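Local coordinates for NOL1/NOP2/sun family protein (Enterococcus faecium, PDB 3M4X) that probably methylates ribosomal RNA, using a methyltransferase domain joined to a PUA domain, at residues A[257-262]-A[277-283]. Residues are numbered along the deposited sequence; the frame is centred on the assembly and turned at random.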
ATOM      1  N   ILE A 257      22.541  -4.054 -10.177  1.00 35.08           N
ATOM      2  CA  ILE A 257      21.343  -3.584 -10.858  1.00 36.30           C
ATOM      3  C   ILE A 257      20.676  -4.763 -11.555  1.00 33.36           C
ATOM      4  O   ILE A 257      21.327  -5.550 -12.236  1.00 36.65           O
ATOM      5  CB  ILE A 257      21.643  -2.495 -11.926  1.00 40.13           C
ATOM      6  CG1 ILE A 257      22.480  -1.351 -11.346  1.00 35.34           C
ATOM      7  CG2 ILE A 257      20.332  -1.975 -12.525  1.00 36.70           C
ATOM      8  CD1 ILE A 257      22.733  -0.188 -12.342  1.00 24.62           C
ATOM      9  N   GLU A 258      19.368  -4.871 -11.402  1.00 37.29           N
ATOM     10  CA  GLU A 258      18.650  -6.025 -11.897  1.00 36.89           C
ATOM     11  C   GLU A 258      17.587  -5.650 -12.939  1.00 39.56           C
ATOM     12  O   GLU A 258      17.086  -4.513 -12.981  1.00 31.11           O
ATOM     13  CB  GLU A 258      18.007  -6.752 -10.711  1.00 40.26           C
ATOM     14  CG  GLU A 258      18.197  -8.254 -10.719  1.00 49.65           C
ATOM     15  CD  GLU A 258      19.584  -8.684 -10.298  1.00 53.58           C
ATOM     16  OE1 GLU A 258      20.212  -7.987  -9.477  1.00 55.08           O
ATOM     17  OE2 GLU A 258      20.045  -9.736 -10.785  1.00 59.96           O
ATOM     18  N   GLU A 259      17.234  -6.616 -13.776  1.00 41.21           N
ATOM     19  CA  GLU A 259      16.198  -6.402 -14.773  1.00 37.79           C
ATOM     20  C   GLU A 259      14.821  -6.391 -14.137  1.00 41.30           C
ATOM     21  O   GLU A 259      14.578  -7.067 -13.140  1.00 43.25           O
ATOM     22  CB  GLU A 259      16.274  -7.471 -15.850  1.00 42.09           C
ATOM     23  CG  GLU A 259      17.619  -7.481 -16.545  1.00 57.66           C
ATOM     24  CD  GLU A 259      17.579  -8.166 -17.895  1.00 73.20           C
ATOM     25  OE1 GLU A 259      16.771  -9.108 -18.068  1.00 75.92           O
ATOM     26  OE2 GLU A 259      18.360  -7.759 -18.785  1.00 78.62           O
ATOM     27  N   ILE A 260      13.929  -5.593 -14.711  1.00 41.89           N
ATOM     28  CA  ILE A 260      12.545  -5.529 -14.280  1.00 36.28           C
ATOM     29  C   ILE A 260      11.672  -5.989 -15.441  1.00 44.52           C
ATOM     30  O   ILE A 260      11.341  -5.196 -16.320  1.00 45.20           O
ATOM     31  CB  ILE A 260      12.165  -4.095 -13.896  1.00 39.12           C
ATOM     32  CG1 ILE A 260      13.039  -3.616 -12.726  1.00 30.44           C
ATOM     33  CG2 ILE A 260      10.658  -4.009 -13.574  1.00 38.40           C
ATOM     34  CD1 ILE A 260      12.925  -2.127 -12.397  1.00 25.47           C
ATOM     35  N   PRO A 261      11.326  -7.283 -15.471  1.00 49.30           N
ATOM     36  CA  PRO A 261      10.549  -7.791 -16.606  1.00 47.88           C
ATOM     37  C   PRO A 261       9.209  -7.071 -16.725  1.00 51.00           C
ATOM     38  O   PRO A 261       8.497  -6.902 -15.734  1.00 52.03           O
ATOM     39  CB  PRO A 261      10.332  -9.268 -16.257  1.00 50.83           C
ATOM     40  CG  PRO A 261      11.369  -9.584 -15.201  1.00 51.75           C
ATOM     41  CD  PRO A 261      11.566  -8.315 -14.445  1.00 49.34           C
ATOM     42  N   LEU A 262       8.877  -6.632 -17.933  1.00 55.65           N
ATOM     43  CA  LEU A 262       7.584  -6.005 -18.192  1.00 58.53           C
ATOM     44  C   LEU A 262       7.071  -6.344 -19.581  1.00 59.81           C
ATOM     45  O   LEU A 262       7.852  -6.580 -20.503  1.00 58.81           O
ATOM     46  CB  LEU A 262       7.677  -4.492 -18.053  1.00 58.74           C
ATOM     47  CG  LEU A 262       7.502  -3.939 -16.649  1.00 60.59           C
ATOM     48  CD1 LEU A 262       7.509  -2.432 -16.718  1.00 62.33           C
ATOM     49  CD2 LEU A 262       6.202  -4.442 -16.063  1.00 61.56           C
ATOM     50  N   ALA A 277      27.780   1.032 -14.873  1.00 37.41           N
ATOM     51  CA  ALA A 277      27.151   0.234 -15.914  1.00 38.32           C
ATOM     52  C   ALA A 277      25.733  -0.155 -15.508  1.00 44.37           C
ATOM     53  O   ALA A 277      25.355  -0.010 -14.348  1.00 48.88           O
ATOM     54  CB  ALA A 277      27.982  -1.022 -16.175  1.00 41.86           C
ATOM     55  N   GLY A 278      24.960  -0.644 -16.473  1.00 45.55           N
ATOM     56  CA  GLY A 278      23.663  -1.257 -16.225  1.00 42.33           C
ATOM     57  C   GLY A 278      22.464  -0.348 -16.040  1.00 38.98           C
ATOM     58  O   GLY A 278      21.352  -0.822 -15.808  1.00 41.52           O
ATOM     59  N   LEU A 279      22.685   0.956 -16.120  1.00 37.59           N
ATOM     60  CA  LEU A 279      21.630   1.937 -15.889  1.00 37.50           C
ATOM     61  C   LEU A 279      20.424   1.797 -16.840  1.00 40.79           C
ATOM     62  O   LEU A 279      19.304   2.195 -16.515  1.00 40.21           O
ATOM     63  CB  LEU A 279      22.222   3.343 -15.973  1.00 37.35           C
ATOM     64  CG  LEU A 279      22.512   4.093 -14.663  1.00 41.17           C
ATOM     65  CD1 LEU A 279      22.335   3.238 -13.423  1.00 41.74           C
ATOM     66  CD2 LEU A 279      23.885   4.767 -14.678  1.00 30.10           C
ATOM     67  N   GLU A 280      20.659   1.226 -18.010  1.00 39.76           N
ATOM     68  CA  GLU A 280      19.598   1.019 -18.980  1.00 41.06           C
ATOM     69  C   GLU A 280      18.544   0.043 -18.459  1.00 40.06           C
ATOM     70  O   GLU A 280      17.433  -0.020 -18.990  1.00 43.57           O
ATOM     71  CB  GLU A 280      20.186   0.507 -20.300  1.00 39.68           C
ATOM     72  CG  GLU A 280      20.813  -0.883 -20.203  1.00 45.93           C
ATOM     73  CD  GLU A 280      22.257  -0.880 -19.686  1.00 51.01           C
ATOM     74  OE1 GLU A 280      22.808   0.201 -19.366  1.00 52.80           O
ATOM     75  OE2 GLU A 280      22.846  -1.977 -19.619  1.00 51.48           O
ATOM     76  N   LYS A 281      18.903  -0.718 -17.428  1.00 40.37           N
ATOM     77  CA  LYS A 281      17.994  -1.680 -16.803  1.00 39.96           C
ATOM     78  C   LYS A 281      17.028  -1.002 -15.854  1.00 33.96           C
ATOM     79  O   LYS A 281      16.083  -1.623 -15.382  1.00 36.13           O
ATOM     80  CB  LYS A 281      18.772  -2.734 -16.016  1.00 38.84           C
ATOM     81  CG  LYS A 281      19.641  -3.647 -16.853  1.00 43.69           C
ATOM     82  CD  LYS A 281      20.491  -4.529 -15.939  1.00 47.65           C
ATOM     83  CE  LYS A 281      21.711  -5.061 -16.672  1.00 56.21           C
ATOM     84  NZ  LYS A 281      22.726  -5.584 -15.721  1.00 60.49           N
ATOM     85  N   THR A 282      17.289   0.259 -15.534  1.00 34.55           N
ATOM     86  CA  THR A 282      16.339   1.039 -14.757  1.00 34.86           C
ATOM     87  C   THR A 282      15.277   1.636 -15.695  1.00 38.46           C
ATOM     88  O   THR A 282      15.475   1.710 -16.910  1.00 38.51           O
ATOM     89  CB  THR A 282      17.043   2.116 -13.907  1.00 35.12           C
ATOM     90  OG1 THR A 282      17.546   3.161 -14.749  1.00 41.14           O
ATOM     91  CG2 THR A 282      18.216   1.488 -13.114  1.00 25.68           C
ATOM     92  N   ILE A 283      14.147   2.040 -15.126  1.00 38.78           N
ATOM     93  CA  ILE A 283      12.965   2.388 -15.911  1.00 37.29           C
ATOM     94  C   ILE A 283      12.595   3.842 -15.745  1.00 36.17           C
ATOM     95  O   ILE A 283      12.493   4.339 -14.627  1.00 35.39           O
ATOM     96  CB  ILE A 283      11.736   1.598 -15.446  1.00 33.66           C
ATOM     97  CG1 ILE A 283      11.852   0.118 -15.808  1.00 33.43           C
ATOM     98  CG2 ILE A 283      10.456   2.207 -16.011  1.00 33.14           C
ATOM     99  CD1 ILE A 283      10.681  -0.704 -15.260  1.00 38.44           C
TER
HETATM  100  O   HOH W   1      16.495  -1.933 -12.268  1.00 35.26           O
HETATM  101  O   HOH W   2      14.902  -3.584 -16.777  1.00 32.20           O
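Ile257 sets CG2 anti to its backbone N and CG1 anti to its carbonyl carbon (chi1 -52°), which sends CD1 toward Ala277 and Leu279 and CG2 toward Gly278 and Lys281. The contact lies at the edge of the Rossmann-like methyltransferase domain, where strand 255-258 and the loop leading into strand 283-285 meet. Both strands pair antiparallel with strand 295-302. CD1 of Ile257 reaches Leu279 CD1 at 3.6 Å and also touches the carbonyl of Ala277. Its CG2 lies against Gly278 O and Lys281 CB. Ile246 of helix 243-252 touches both Ile257 and Leu279. The extended Lys281 chain passes beside Ile257 O, with CD and NZ nearest to it, and its CD comes within 4.2 Å of Glu259 CG. At the other end, Ile260 CG2 meets Ile283 CD1 at 3.7 Å, and Leu262 CD1 touches the same methyl. Helix 95-101 packs on Ile260 and Leu262. No direct hydrogen bond joins the two segments. One water bridges them instead: it donates to Lys281 O at 2.7 Å and accepts from Ile260 N. Another sits near Glu258 O (2.7 Å) and Lys281 O (3.2 Å). Within 277-283, Leu279 O takes two donors, Thr282 N and, in the carbonyl plane, Thr282 OG1 at 2.7 Å.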